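Local coordinates for YdhT protein (Bacillus subtilis, PDB 3CBW) that hydrolyses internal beta-1,4-mannosidic linkages in mannan, galactomannan and glucomannan during polysaccharide degradation, at residues D132-K135 / K136-S140; K192-E195 / R196-L199; S198-K201 / Q202-K206; D235-P238 / G239-Y242. The protein carries 3 engineered substitutions. One frame throughout, in Å; residues are numbered along the deposited sequence.

All four contacts are local ones in a TIM-barrel glycoside hydrolase. Interaction 1 spans most of short helix 131-138 and the residues just after it; interactions 2 and 3 share S198 and L199 and follow one another along helix 194-214; interaction 4 is a turn in the loop between strands 220-224 and 245-252. The first three mix buried and exposed residues. Interaction 2 has the D193 N-cap, interaction 3 the Q202-S198 bond outside and a tyrosine pair inside. Interaction 4 lies largely at the surface, with no hydrogen bond between its halves but an aromatic ring over glycine. Y134 and L138 pack on helix 194-214, whose other flank meets the loop of interaction 4.

Interaction 1 (D132-K135 / K136-S140). Engineered in segment 136-140: K136 (natural residue Asn).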
ATOM      1  N   ASP A 132     -25.593   5.230   7.641  1.00 11.76           N
ATOM      2  CA  ASP A 132     -26.677   4.425   7.074  1.00 12.53           C
ATOM      3  C   ASP A 132     -26.334   3.958   5.650  1.00 12.06           C
ATOM      4  O   ASP A 132     -26.604   2.806   5.287  1.00 12.68           O
ATOM      5  CB  ASP A 132     -28.000   5.198   7.084  1.00 13.86           C
ATOM      6  CG  ASP A 132     -28.663   5.254   8.465  1.00 16.91           C
ATOM      7  OD1 ASP A 132     -28.217   4.568   9.411  1.00 20.43           O
ATOM      8  OD2 ASP A 132     -29.654   6.007   8.596  1.00 21.03           O
ATOM      9  N   GLN A 133     -25.727   4.835   4.847  1.00 11.13           N
ATOM     10  CA  GLN A 133     -25.277   4.451   3.513  1.00 11.25           C
ATOM     11  C   GLN A 133     -24.158   3.409   3.571  1.00 11.13           C
ATOM     12  O   GLN A 133     -24.138   2.446   2.793  1.00 11.87           O
ATOM     13  CB  GLN A 133     -24.801   5.672   2.741  1.00 10.90           C
ATOM     14  CG  GLN A 133     -25.924   6.591   2.292  1.00 12.45           C
ATOM     15  CD  GLN A 133     -25.396   7.861   1.668  1.00 12.45           C
ATOM     16  OE1 GLN A 133     -24.597   8.587   2.268  1.00 11.76           O
ATOM     17  NE2 GLN A 133     -25.822   8.130   0.446  1.00 15.33           N
ATOM     18  N   TYR A 134     -23.227   3.612   4.500  1.00 10.66           N
ATOM     19  CA  TYR A 134     -22.103   2.696   4.691  1.00 10.52           C
ATOM     20  C   TYR A 134     -22.607   1.296   5.085  1.00 10.73           C
ATOM     21  O   TYR A 134     -22.107   0.279   4.596  1.00 10.65           O
ATOM     22  CB  TYR A 134     -21.196   3.276   5.768  1.00 10.56           C
ATOM     23  CG  TYR A 134     -19.715   2.957   5.708  1.00 10.33           C
ATOM     24  CD1 TYR A 134     -18.789   3.988   5.550  1.00 10.27           C
ATOM     25  CD2 TYR A 134     -19.232   1.661   5.899  1.00 10.91           C
ATOM     26  CE1 TYR A 134     -17.423   3.742   5.562  1.00  9.26           C
ATOM     27  CE2 TYR A 134     -17.858   1.406   5.908  1.00 10.56           C
ATOM     28  CZ  TYR A 134     -16.965   2.452   5.733  1.00 10.24           C
ATOM     29  OH  TYR A 134     -15.615   2.187   5.754  1.00 11.02           O
ATOM     30  N   LYS A 135     -23.621   1.244   5.947  1.00 11.28           N
ATOM     31  CA  LYS A 135     -24.220  -0.041   6.329  1.00 12.11           C
ATOM     32  C   LYS A 135     -24.776  -0.782   5.126  1.00 12.16           C
ATOM     33  O   LYS A 135     -24.665  -2.009   5.052  1.00 13.12           O
ATOM     34  CB  LYS A 135     -25.321   0.140   7.378  1.00 12.48           C
ATOM     35  CG  LYS A 135     -24.813   0.451   8.766  1.00 14.97           C
ATOM     36  CD  LYS A 135     -25.948   0.872   9.697  1.00 18.58           C
ATOM     37  CE  LYS A 135     -25.487   0.871  11.141  1.00 22.40           C
ATOM     38  NZ  LYS A 135     -25.368  -0.516  11.676  1.00 25.46           N
ATOM     39  N   LYS A 136     -25.384  -0.058   4.191  1.00 12.59           N
ATOM     40  CA  LYS A 136     -25.922  -0.686   2.983  1.00 13.53           C
ATOM     41  C   LYS A 136     -24.817  -1.313   2.135  1.00 12.93           C
ATOM     42  O   LYS A 136     -24.989  -2.404   1.592  1.00 12.47           O
ATOM     43  CB  LYS A 136     -26.717   0.314   2.154  1.00 14.07           C
ATOM     44  CG  LYS A 136     -27.998   0.775   2.838  1.00 16.01           C
ATOM     45  CD  LYS A 136     -28.755   1.782   1.988  1.00 19.18           C
ATOM     46  CE  LYS A 136     -30.100   2.148   2.614  1.00 22.20           C
ATOM     47  NZ  LYS A 136     -30.844   3.082   1.735  1.00 25.21           N
ATOM     48  N   ILE A 137     -23.682  -0.624   2.029  1.00 12.20           N
ATOM     49  CA  ILE A 137     -22.533  -1.123   1.272  1.00 12.30           C
ATOM     50  C   ILE A 137     -22.047  -2.471   1.813  1.00 12.24           C
ATOM     51  O   ILE A 137     -21.604  -3.329   1.050  1.00 12.03           O
ATOM     52  CB  ILE A 137     -21.386  -0.073   1.272  1.00 11.74           C
ATOM     53  CG1 ILE A 137     -21.827   1.176   0.490  1.00 11.77           C
ATOM     54  CG2 ILE A 137     -20.067  -0.686   0.738  1.00 12.19           C
ATOM     55  CD1 ILE A 137     -20.866   2.375   0.576  1.00 12.10           C
ATOM     56  N   LEU A 138     -22.150  -2.659   3.125  1.00 12.98           N
ATOM     57  CA  LEU A 138     -21.699  -3.882   3.790  1.00 14.12           C
ATOM     58  C   LEU A 138     -22.626  -5.061   3.567  1.00 15.07           C
ATOM     59  O   LEU A 138     -22.237  -6.212   3.780  1.00 15.92           O
ATOM     60  CB  LEU A 138     -21.537  -3.635   5.289  1.00 14.36           C
ATOM     61  CG  LEU A 138     -20.373  -2.710   5.634  1.00 14.49           C
ATOM     62  CD1 LEU A 138     -20.453  -2.291   7.078  1.00 16.69           C
ATOM     63  CD2 LEU A 138     -19.057  -3.416   5.366  1.00 15.43           C
ATOM     64  N   ASP A 139     -23.844  -4.766   3.130  1.00 15.46           N
ATOM     65  CA  ASP A 139     -24.907  -5.747   2.994  1.00 16.37           C
ATOM     66  C   ASP A 139     -24.963  -6.171   1.537  1.00 16.25           C
ATOM     67  O   ASP A 139     -25.402  -5.409   0.682  1.00 15.48           O
ATOM     68  CB  ASP A 139     -26.223  -5.106   3.455  1.00 16.89           C
ATOM     69  CG  ASP A 139     -27.433  -6.017   3.306  1.00 18.57           C
ATOM     70  OD1 ASP A 139     -27.334  -7.102   2.690  1.00 18.30           O
ATOM     71  OD2 ASP A 139     -28.501  -5.605   3.802  1.00 20.02           O
ATOM     72  N   SER A 140     -24.511  -7.396   1.266  1.00 16.73           N
ATOM     73  CA  SER A 140     -24.411  -7.915  -0.101  1.00 17.17           C
ATOM     74  C   SER A 140     -25.749  -7.977  -0.847  1.00 17.51           C
ATOM     75  O   SER A 140     -25.774  -8.117  -2.071  1.00 18.30           O
ATOM     76  CB  SER A 140     -23.735  -9.292  -0.106  1.00 17.39           C
ATOM     77  OG  SER A 140     -22.357  -9.175   0.216  1.00 18.57           O
TER
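The backbone N of L138 is shared by two carbonyls towards the C-terminal part of helix 131-138. It donates to Y134 O at 3.3 Å, the i to i-4 bond of an alpha helix, and more weakly to K135 O at 3.2 Å, where the N-H...O angle is only 128°. One residue earlier, I137 N binds Q133 O at 3.2 Å, and before it K136 N makes a weak bond to D132 O.

Y134 and L138, four residues apart, carry the side-chain contact. Methyl CD1 of L138 comes up to the edge of the tyrosine ring, near its plane, with CD1 4.3 Å from Y134 CD2. The leucine has CG beside its backbone N (chi1 -69°), which lays the branch back along the helix over Y134 O. Both residues suit an inward face, for they pack on L199 of helix 194-214, while Y134 OH is satisfied by W184 O. K136, an engineered residue, runs outward, its CG 3.5 Å from D132 O. At this end K206 NZ of helix 194-214 binds both L138 O and S140 OG, and its positive charge probably offsets the partial negative charge of the helix's carbonyl end.

Interaction 2 (K192-E195 / R196-L199); sequences KDNE and RISL
An N-cap begins helix 194-214: D193 precedes the first turn and its carboxylate takes the backbone N-H of R196. The bond from R196 N to D193 OD1 is 3.0 Å and nearly straight at 165°, and it reaches OD1 from above the carboxylate plane rather than within it. With CG opposite the backbone N (chi1 176°), the short aspartate chain folds over the turn, bringing D193 CG to 3.5 Å from R196 CB. An anion suits this place because first-turn N-H groups have no earlier carbonyls to bind. Beyond the cap, D193 OD2 and R196 NE both bind the side-chain amide of N131, which ties the helix start to helix 131-138. Replacing D193 by an alanine would probably leave R196 N without its capping acceptor and N131 ND2 without this carboxylate mate. Regular bonding then follows, with I197 N to D193 O at 3.0 Å. On one flank I197 CD1 meets the aliphatic part of K192, 3.8 Å from its CG. On another, E195 bends at chi2 (63°), swinging its carboxylate forward along the helix against L199; E195 OE2 has a long, weak ion pair with K135 NZ and lies 3.4 Å from L199 CD2.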
ATOM      1  N   LYS A 192     -13.876  11.693  15.905  1.00 14.20           N
ATOM      2  CA  LYS A 192     -14.096  10.296  16.242  1.00 14.51           C
ATOM      3  C   LYS A 192     -15.576   9.984  16.062  1.00 14.64           C
ATOM      4  O   LYS A 192     -16.437  10.758  16.478  1.00 16.12           O
ATOM      5  CB  LYS A 192     -13.639   9.986  17.669  1.00 15.33           C
ATOM      6  CG  LYS A 192     -13.432   8.496  17.926  1.00 17.26           C
ATOM      7  CD  LYS A 192     -12.901   8.232  19.321  1.00 20.87           C
ATOM      8  CE  LYS A 192     -12.571   6.756  19.481  1.00 24.10           C
ATOM      9  NZ  LYS A 192     -11.930   6.463  20.791  1.00 25.78           N
ATOM     10  N   ASP A 193     -15.856   8.885  15.379  1.00 13.65           N
ATOM     11  CA  ASP A 193     -17.208   8.401  15.146  1.00 13.10           C
ATOM     12  C   ASP A 193     -17.072   6.908  15.385  1.00 12.68           C
ATOM     13  O   ASP A 193     -16.497   6.187  14.568  1.00 12.08           O
ATOM     14  CB  ASP A 193     -17.618   8.750  13.703  1.00 13.73           C
ATOM     15  CG  ASP A 193     -18.999   8.212  13.299  1.00 15.98           C
ATOM     16  OD1 ASP A 193     -19.514   7.274  13.927  1.00 17.33           O
ATOM     17  OD2 ASP A 193     -19.547   8.716  12.294  1.00 20.23           O
ATOM     18  N   ASN A 194     -17.561   6.452  16.533  1.00 12.68           N
ATOM     19  CA  ASN A 194     -17.381   5.071  16.947  1.00 12.93           C
ATOM     20  C   ASN A 194     -18.043   4.102  15.983  1.00 12.52           C
ATOM     21  O   ASN A 194     -17.492   3.044  15.682  1.00 12.66           O
ATOM     22  CB  ASN A 194     -17.941   4.870  18.354  1.00 13.58           C
ATOM     23  CG  ASN A 194     -17.076   5.504  19.410  1.00 15.42           C
ATOM     24  OD1 ASN A 194     -15.849   5.435  19.342  1.00 17.82           O
ATOM     25  ND2 ASN A 194     -17.706   6.135  20.398  1.00 17.85           N
ATOM     26  N   GLU A 195     -19.214   4.477  15.482  1.00 12.34           N
ATOM     27  CA  GLU A 195     -19.901   3.643  14.511  1.00 12.48           C
ATOM     28  C   GLU A 195     -19.122   3.554  13.200  1.00 11.90           C
ATOM     29  O   GLU A 195     -19.002   2.470  12.632  1.00 11.73           O
ATOM     30  CB  GLU A 195     -21.339   4.128  14.278  1.00 12.93           C
ATOM     31  CG  GLU A 195     -22.121   3.296  13.240  1.00 15.68           C
ATOM     32  CD  GLU A 195     -22.327   1.830  13.627  1.00 20.03           C
ATOM     33  OE1 GLU A 195     -22.112   1.458  14.803  1.00 21.87           O
ATOM     34  OE2 GLU A 195     -22.721   1.038  12.738  1.00 23.27           O
ATOM     35  N   ARG A 196     -18.578   4.677  12.730  1.00 11.29           N
ATOM     36  CA  ARG A 196     -17.757   4.656  11.511  1.00 10.77           C
ATOM     37  C   ARG A 196     -16.534   3.751  11.673  1.00 10.06           C
ATOM     38  O   ARG A 196     -16.191   3.002  10.749  1.00  9.89           O
ATOM     39  CB  ARG A 196     -17.352   6.069  11.084  1.00 10.83           C
ATOM     40  CG  ARG A 196     -16.469   6.142   9.830  1.00 10.57           C
ATOM     41  CD  ARG A 196     -17.110   5.520   8.594  1.00 10.09           C
ATOM     42  NE  ARG A 196     -18.460   6.029   8.329  1.00 10.48           N
ATOM     43  CZ  ARG A 196     -18.795   6.848   7.334  1.00 10.00           C
ATOM     44  NH1 ARG A 196     -17.886   7.299   6.460  1.00  9.84           N
ATOM     45  NH2 ARG A 196     -20.066   7.214   7.211  1.00 10.96           N
ATOM     46  N   ILE A 197     -15.875   3.817  12.826  1.00 10.17           N
ATOM     47  CA  ILE A 197     -14.718   2.974  13.103  1.00 10.77           C
ATOM     48  C   ILE A 197     -15.121   1.493  13.012  1.00 10.84           C
ATOM     49  O   ILE A 197     -14.422   0.689  12.380  1.00 10.63           O
ATOM     50  CB  ILE A 197     -14.103   3.338  14.477  1.00 10.74           C
ATOM     51  CG1 ILE A 197     -13.424   4.710  14.400  1.00 11.62           C
ATOM     52  CG2 ILE A 197     -13.140   2.251  14.979  1.00 11.97           C
ATOM     53  CD1 ILE A 197     -13.162   5.362  15.750  1.00 13.75           C
ATOM     54  N   SER A 198     -16.261   1.134  13.611  1.00 11.16           N
ATOM     55  CA  SER A 198     -16.750  -0.243  13.558  1.00 11.73           C
ATOM     56  C   SER A 198     -17.061  -0.678  12.128  1.00 11.07           C
ATOM     57  O   SER A 198     -16.699  -1.789  11.697  1.00 11.17           O
ATOM     58  CB  SER A 198     -17.998  -0.390  14.423  1.00 12.73           C
ATOM     59  OG  SER A 198     -18.497  -1.707  14.313  1.00 15.35           O
ATOM     60  N   LEU A 199     -17.741   0.194  11.391  1.00 10.55           N
ATOM     61  CA  LEU A 199     -18.102  -0.106  10.012  1.00 10.20           C
ATOM     62  C   LEU A 199     -16.872  -0.255   9.113  1.00  9.70           C
ATOM     63  O   LEU A 199     -16.848  -1.117   8.225  1.00  9.59           O
ATOM     64  CB  LEU A 199     -19.058   0.954   9.457  1.00 10.66           C
ATOM     65  CG  LEU A 199     -20.427   1.048  10.148  1.00 12.08           C
ATOM     66  CD1 LEU A 199     -21.186   2.280   9.639  1.00 13.81           C
ATOM     67  CD2 LEU A 199     -21.262  -0.221   9.954  1.00 14.65           C
TER

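Interaction 3 (S198-K201 / Q202-K206)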
ATOM      1  N   SER A 198     -16.261   1.134  13.611  1.00 11.16           N
ATOM      2  CA  SER A 198     -16.750  -0.243  13.558  1.00 11.73           C
ATOM      3  C   SER A 198     -17.061  -0.678  12.128  1.00 11.07           C
ATOM      4  O   SER A 198     -16.699  -1.789  11.697  1.00 11.17           O
ATOM      5  CB  SER A 198     -17.998  -0.390  14.423  1.00 12.73           C
ATOM      6  OG  SER A 198     -18.497  -1.707  14.313  1.00 15.35           O
ATOM      7  N   LEU A 199     -17.741   0.194  11.391  1.00 10.55           N
ATOM      8  CA  LEU A 199     -18.102  -0.106  10.012  1.00 10.20           C
ATOM      9  C   LEU A 199     -16.872  -0.255   9.113  1.00  9.70           C
ATOM     10  O   LEU A 199     -16.848  -1.117   8.225  1.00  9.59           O
ATOM     11  CB  LEU A 199     -19.058   0.954   9.457  1.00 10.66           C
ATOM     12  CG  LEU A 199     -20.427   1.048  10.148  1.00 12.08           C
ATOM     13  CD1 LEU A 199     -21.186   2.280   9.639  1.00 13.81           C
ATOM     14  CD2 LEU A 199     -21.262  -0.221   9.954  1.00 14.65           C
ATOM     15  N   TYR A 200     -15.859   0.580   9.333  1.00  9.40           N
ATOM     16  CA  TYR A 200     -14.628   0.443   8.582  1.00  9.40           C
ATOM     17  C   TYR A 200     -14.023  -0.949   8.788  1.00  9.49           C
ATOM     18  O   TYR A 200     -13.611  -1.616   7.822  1.00  8.87           O
ATOM     19  CB  TYR A 200     -13.593   1.504   8.968  1.00  9.28           C
ATOM     20  CG  TYR A 200     -12.285   1.211   8.267  1.00  8.61           C
ATOM     21  CD1 TYR A 200     -12.066   1.667   6.972  1.00  8.60           C
ATOM     22  CD2 TYR A 200     -11.305   0.408   8.864  1.00  8.22           C
ATOM     23  CE1 TYR A 200     -10.891   1.357   6.286  1.00  8.11           C
ATOM     24  CE2 TYR A 200     -10.142   0.096   8.188  1.00  8.39           C
ATOM     25  CZ  TYR A 200      -9.941   0.571   6.900  1.00  8.05           C
ATOM     26  OH  TYR A 200      -8.769   0.258   6.256  1.00  8.69           O
ATOM     27  N   LYS A 201     -13.930  -1.374  10.044  1.00  9.45           N
ATOM     28  CA  LYS A 201     -13.360  -2.683  10.334  1.00  9.91           C
ATOM     29  C   LYS A 201     -14.148  -3.772   9.624  1.00 10.08           C
ATOM     30  O   LYS A 201     -13.555  -4.702   9.075  1.00 10.08           O
ATOM     31  CB  LYS A 201     -13.280  -2.945  11.834  1.00 10.76           C
ATOM     32  CG  LYS A 201     -12.300  -2.053  12.562  1.00 12.08           C
ATOM     33  CD  LYS A 201     -12.366  -2.342  14.036  1.00 15.61           C
ATOM     34  CE  LYS A 201     -11.709  -1.269  14.845  1.00 18.33           C
ATOM     35  NZ  LYS A 201     -12.116  -1.409  16.265  1.00 19.39           N
ATOM     36  N   GLN A 202     -15.473  -3.652   9.620  1.00 10.03           N
ATOM     37  CA  GLN A 202     -16.325  -4.598   8.904  1.00 10.15           C
ATOM     38  C   GLN A 202     -16.032  -4.603   7.411  1.00  9.69           C
ATOM     39  O   GLN A 202     -15.976  -5.665   6.793  1.00  9.92           O
ATOM     40  CB  GLN A 202     -17.788  -4.276   9.168  1.00 10.58           C
ATOM     41  CG  GLN A 202     -18.201  -4.544  10.599  1.00 12.66           C
ATOM     42  CD  GLN A 202     -19.614  -4.079  10.889  1.00 16.27           C
ATOM     43  OE1 GLN A 202     -20.550  -4.465  10.201  1.00 17.42           O
ATOM     44  NE2 GLN A 202     -19.768  -3.231  11.902  1.00 17.75           N
ATOM     45  N   LEU A 203     -15.819  -3.426   6.832  1.00  9.18           N
ATOM     46  CA  LEU A 203     -15.530  -3.328   5.407  1.00  9.48           C
ATOM     47  C   LEU A 203     -14.173  -3.942   5.055  1.00  9.35           C
ATOM     48  O   LEU A 203     -14.047  -4.660   4.059  1.00  9.90           O
ATOM     49  CB  LEU A 203     -15.605  -1.865   4.957  1.00  9.70           C
ATOM     50  CG  LEU A 203     -15.363  -1.605   3.465  1.00  9.60           C
ATOM     51  CD1 LEU A 203     -16.422  -2.273   2.580  1.00 12.08           C
ATOM     52  CD2 LEU A 203     -15.324  -0.109   3.200  1.00 10.58           C
ATOM     53  N   TYR A 204     -13.165  -3.669   5.874  1.00  8.95           N
ATOM     54  CA  TYR A 204     -11.858  -4.246   5.647  1.00  9.18           C
ATOM     55  C   TYR A 204     -11.962  -5.775   5.707  1.00  9.31           C
ATOM     56  O   TYR A 204     -11.440  -6.476   4.830  1.00  9.10           O
ATOM     57  CB  TYR A 204     -10.870  -3.710   6.673  1.00  9.87           C
ATOM     58  CG  TYR A 204      -9.453  -4.152   6.428  1.00  9.45           C
ATOM     59  CD1 TYR A 204      -8.481  -3.256   5.988  1.00  9.55           C
ATOM     60  CD2 TYR A 204      -9.079  -5.473   6.669  1.00 11.22           C
ATOM     61  CE1 TYR A 204      -7.161  -3.690   5.786  1.00 10.32           C
ATOM     62  CE2 TYR A 204      -7.811  -5.906   6.461  1.00 12.19           C
ATOM     63  CZ  TYR A 204      -6.859  -5.031   6.017  1.00 10.35           C
ATOM     64  OH  TYR A 204      -5.589  -5.519   5.874  1.00 12.49           O
ATOM     65  N   LYS A 205     -12.642  -6.295   6.726  1.00  9.27           N
ATOM     66  CA  LYS A 205     -12.794  -7.743   6.863  1.00  9.94           C
ATOM     67  C   LYS A 205     -13.602  -8.342   5.718  1.00 10.01           C
ATOM     68  O   LYS A 205     -13.316  -9.451   5.284  1.00 10.39           O
ATOM     69  CB  LYS A 205     -13.417  -8.091   8.202  1.00 10.92           C
ATOM     70  CG  LYS A 205     -12.538  -7.771   9.381  1.00 12.34           C
ATOM     71  CD  LYS A 205     -13.268  -8.169  10.634  1.00 17.64           C
ATOM     72  CE  LYS A 205     -12.695  -7.553  11.864  1.00 20.70           C
ATOM     73  NZ  LYS A 205     -13.612  -7.858  12.996  1.00 23.81           N
ATOM     74  N   LYS A 206     -14.591  -7.608   5.217  1.00  9.77           N
ATOM     75  CA  LYS A 206     -15.376  -8.064   4.069  1.00 10.69           C
ATOM     76  C   LYS A 206     -14.478  -8.229   2.841  1.00 10.31           C
ATOM     77  O   LYS A 206     -14.565  -9.219   2.107  1.00 10.42           O
ATOM     78  CB  LYS A 206     -16.486  -7.060   3.795  1.00 11.48           C
ATOM     79  CG  LYS A 206     -17.375  -7.370   2.616  1.00 13.24           C
ATOM     80  CD  LYS A 206     -18.531  -6.375   2.588  1.00 16.01           C
ATOM     81  CE  LYS A 206     -19.490  -6.655   1.480  1.00 18.08           C
ATOM     82  NZ  LYS A 206     -20.468  -7.726   1.832  1.00 18.77           N
TER
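These are i to i+4 contacts along a single helix, in the middle of helix 194-214, which joins strands 169-172 and 220-224 of the TIM barrel. Backbone bonds such as Y204 N to Y200 O, 2.9 Å long, hold the turns together, and the side chains add contacts on two sides.

On the outer side, Q202 reaches back over the preceding turn. Its CG lies beside its own backbone N (chi1 -68°) and the chain is extended beyond it, so that NE2 arrives at S198. NE2 donates to S198 OG at 3.1 Å, with the hydroxyl oxygen almost in the plane of the amide, though the bond is bent (139°). The same NE2 makes a weak bond to S198 O, which already accepts from Q202 N at 3.0 Å. Glutamine is long enough to span a turn, and its amide can donate to a serine oxygen.

On the inner side, Y200 and Y204 lie alongside each other and point the same way. Y200 OH meets the edge of the second ring, 3.5 Å from Y204 CD1, while Y200 CE2 lies 4.2 Å from Y204 CB. Tyrosine suits both buried places, its ring filling apolar space while its hydroxyl reaches a backbone carbonyl, Y200 OH that of L174 and Y204 OH that of Y242.

Y200 also packs edge-to-face with F236, and its side chain is about 7 Å from that of H175, a residue that probably keeps the catalytic nucleophile in position. L199 and L203 pack on helix 131-138, and L203 also on helix 143-163, so the helix lies between these neighbours and the loop leading to strand 245-252.

Interaction 4 (D235-P238 / G239-Y242); sequences DFYP and GASY
A type I beta turn from G239 to Y242 lies in the loop between strands 220-224 and 245-252 of the TIM barrel, and residues just before it pack onto it. Its backbone is closed by one hydrogen bond, Y242 N to G239 O at 3.1 Å; no hydrogen bond joins the turn to Y237 or P238. Glycine is required at the entrance: at its backbone angles a beta carbon would collide with P238 O.

The aromatic contacts come mainly from Y237. Its ring covers the glycine, with G239 N above one face, offset toward the rim. An off-centre CH-pi contact accompanies it, G239 CA being 4.2 Å from the centroid of the Y237 ring and 29° off the normal. Having CG opposite the backbone N (chi1 -177°) sends the ring forward along the chain, so that its hydroxyl passes beyond the glycine to A240, with Y237 OH 3.4 Å from A240 CA. The flat ring suits a bare glycine, and the hydroxyl extends the contact to A240. The ring also meets Y224 edge-to-face. With an alanine in place of Y237, the G239 peptide would probably lose its aromatic cover, and Y224 its edge-to-face partner.

The apolar contact joins P238, just before the turn, and Y242, its last residue; the rigid proline also packs on Y204 of helix 194-214. P238 CB lies 4.1 Å from Y242 CD2. The carbonyl of the proline adds a polar touch at the edge of that tyrosine, near the ring plane, where P238 O is 3.4 Å from Y242 CD2.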
ATOM      1  N   ASP A 235      -7.183   3.027  15.964  1.00 11.70           N
ATOM      2  CA  ASP A 235      -8.578   2.722  16.258  0.50 11.52           C
ATOM      3  C   ASP A 235      -9.229   1.920  15.138  1.00 11.13           C
ATOM      4  O   ASP A 235     -10.120   1.120  15.391  1.00 11.15           O
ATOM      5  CB  ASP A 235      -9.380   3.999  16.547  0.50 11.95           C
ATOM      6  CG  ASP A 235      -9.007   4.648  17.874  0.50 12.87           C
ATOM      7  OD1 ASP A 235      -8.361   4.000  18.721  0.50 14.37           O
ATOM      8  OD2 ASP A 235      -9.375   5.823  18.069  0.50 12.91           O
ATOM      9  N   PHE A 236      -8.761   2.117  13.912  1.00 10.86           N
ATOM     10  CA  PHE A 236      -9.327   1.444  12.753  1.00 10.38           C
ATOM     11  C   PHE A 236      -8.737   0.062  12.482  1.00 10.00           C
ATOM     12  O   PHE A 236      -9.141  -0.601  11.544  1.00 10.27           O
ATOM     13  CB  PHE A 236      -9.138   2.325  11.525  1.00 10.85           C
ATOM     14  CG  PHE A 236      -9.991   3.561  11.521  1.00 10.12           C
ATOM     15  CD1 PHE A 236     -11.280   3.515  11.013  1.00  9.86           C
ATOM     16  CD2 PHE A 236      -9.488   4.767  11.983  1.00 12.07           C
ATOM     17  CE1 PHE A 236     -12.068   4.648  10.988  1.00 12.15           C
ATOM     18  CE2 PHE A 236     -10.267   5.893  11.961  1.00 12.54           C
ATOM     19  CZ  PHE A 236     -11.560   5.833  11.461  1.00 12.85           C
ATOM     20  N   TYR A 237      -7.794  -0.367  13.306  1.00  9.76           N
ATOM     21  CA  TYR A 237      -7.091  -1.623  13.047  1.00  9.87           C
ATOM     22  C   TYR A 237      -8.070  -2.782  13.137  1.00 10.21           C
ATOM     23  O   TYR A 237      -8.701  -2.969  14.164  1.00 10.93           O
ATOM     24  CB  TYR A 237      -6.016  -1.789  14.096  1.00 10.04           C
ATOM     25  CG  TYR A 237      -5.120  -2.985  13.963  1.00  9.06           C
ATOM     26  CD1 TYR A 237      -4.309  -3.166  12.844  1.00  9.50           C
ATOM     27  CD2 TYR A 237      -5.023  -3.905  15.005  1.00  9.77           C
ATOM     28  CE1 TYR A 237      -3.444  -4.249  12.752  1.00  8.91           C
ATOM     29  CE2 TYR A 237      -4.163  -4.980  14.929  1.00  9.82           C
ATOM     30  CZ  TYR A 237      -3.376  -5.142  13.805  1.00  9.75           C
ATOM     31  OH  TYR A 237      -2.511  -6.197  13.750  1.00 11.03           O
ATOM     32  N   PRO A 238      -8.233  -3.555  12.047  1.00 10.64           N
ATOM     33  CA  PRO A 238      -9.251  -4.596  12.081  1.00 11.24           C
ATOM     34  C   PRO A 238      -8.874  -5.828  12.899  1.00 11.12           C
ATOM     35  O   PRO A 238      -9.755  -6.622  13.234  1.00 12.54           O
ATOM     36  CB  PRO A 238      -9.430  -4.950  10.609  1.00 11.25           C
ATOM     37  CG  PRO A 238      -8.121  -4.666   9.998  1.00 11.80           C
ATOM     38  CD  PRO A 238      -7.584  -3.456  10.729  1.00 11.29           C
ATOM     39  N   GLY A 239      -7.591  -5.976  13.224  1.00 10.34           N
ATOM     40  CA  GLY A 239      -7.130  -7.099  14.035  1.00 10.30           C
ATOM     41  C   GLY A 239      -5.959  -7.826  13.420  1.00  9.73           C
ATOM     42  O   GLY A 239      -5.723  -7.762  12.201  1.00  9.50           O
ATOM     43  N   ALA A 240      -5.245  -8.557  14.273  1.00  9.44           N
ATOM     44  CA  ALA A 240      -4.011  -9.230  13.877  1.00  9.76           C
ATOM     45  C   ALA A 240      -4.212 -10.305  12.828  1.00 10.04           C
ATOM     46  O   ALA A 240      -3.267 -10.658  12.121  1.00 10.54           O
ATOM     47  CB  ALA A 240      -3.310  -9.827  15.091  1.00 10.60           C
ATOM     48  N   SER A 241      -5.417 -10.859  12.739  1.00  9.74           N
ATOM     49  CA  SER A 241      -5.634 -11.908  11.740  1.00  9.78           C
ATOM     50  C   SER A 241      -5.923 -11.403  10.324  1.00  8.95           C
ATOM     51  O   SER A 241      -6.050 -12.209   9.407  1.00  8.69           O
ATOM     52  CB  SER A 241      -6.722 -12.875  12.194  1.00 11.33           C
ATOM     53  OG  SER A 241      -7.970 -12.253  12.080  1.00 12.05           O
ATOM     54  N   TYR A 242      -5.976 -10.079  10.133  1.00  8.20           N
ATOM     55  CA  TYR A 242      -6.336  -9.520   8.836  1.00  8.18           C
ATOM     56  C   TYR A 242      -5.254  -8.624   8.260  1.00  7.92           C
ATOM     57  O   TYR A 242      -5.454  -8.082   7.175  1.00  7.97           O
ATOM     58  CB  TYR A 242      -7.649  -8.724   8.912  1.00  9.12           C
ATOM     59  CG  TYR A 242      -8.742  -9.433   9.681  1.00  9.27           C
ATOM     60  CD1 TYR A 242      -9.391 -10.563   9.172  1.00 11.34           C
ATOM     61  CD2 TYR A 242      -9.057  -9.032  10.978  1.00 11.15           C
ATOM     62  CE1 TYR A 242     -10.390 -11.211   9.916  1.00 11.38           C
ATOM     63  CE2 TYR A 242     -10.031  -9.671  11.717  1.00 11.94           C
ATOM     64  CZ  TYR A 242     -10.680 -10.755  11.187  1.00 10.34           C
ATOM     65  OH  TYR A 242     -11.645 -11.378  11.947  1.00 11.78           O
TER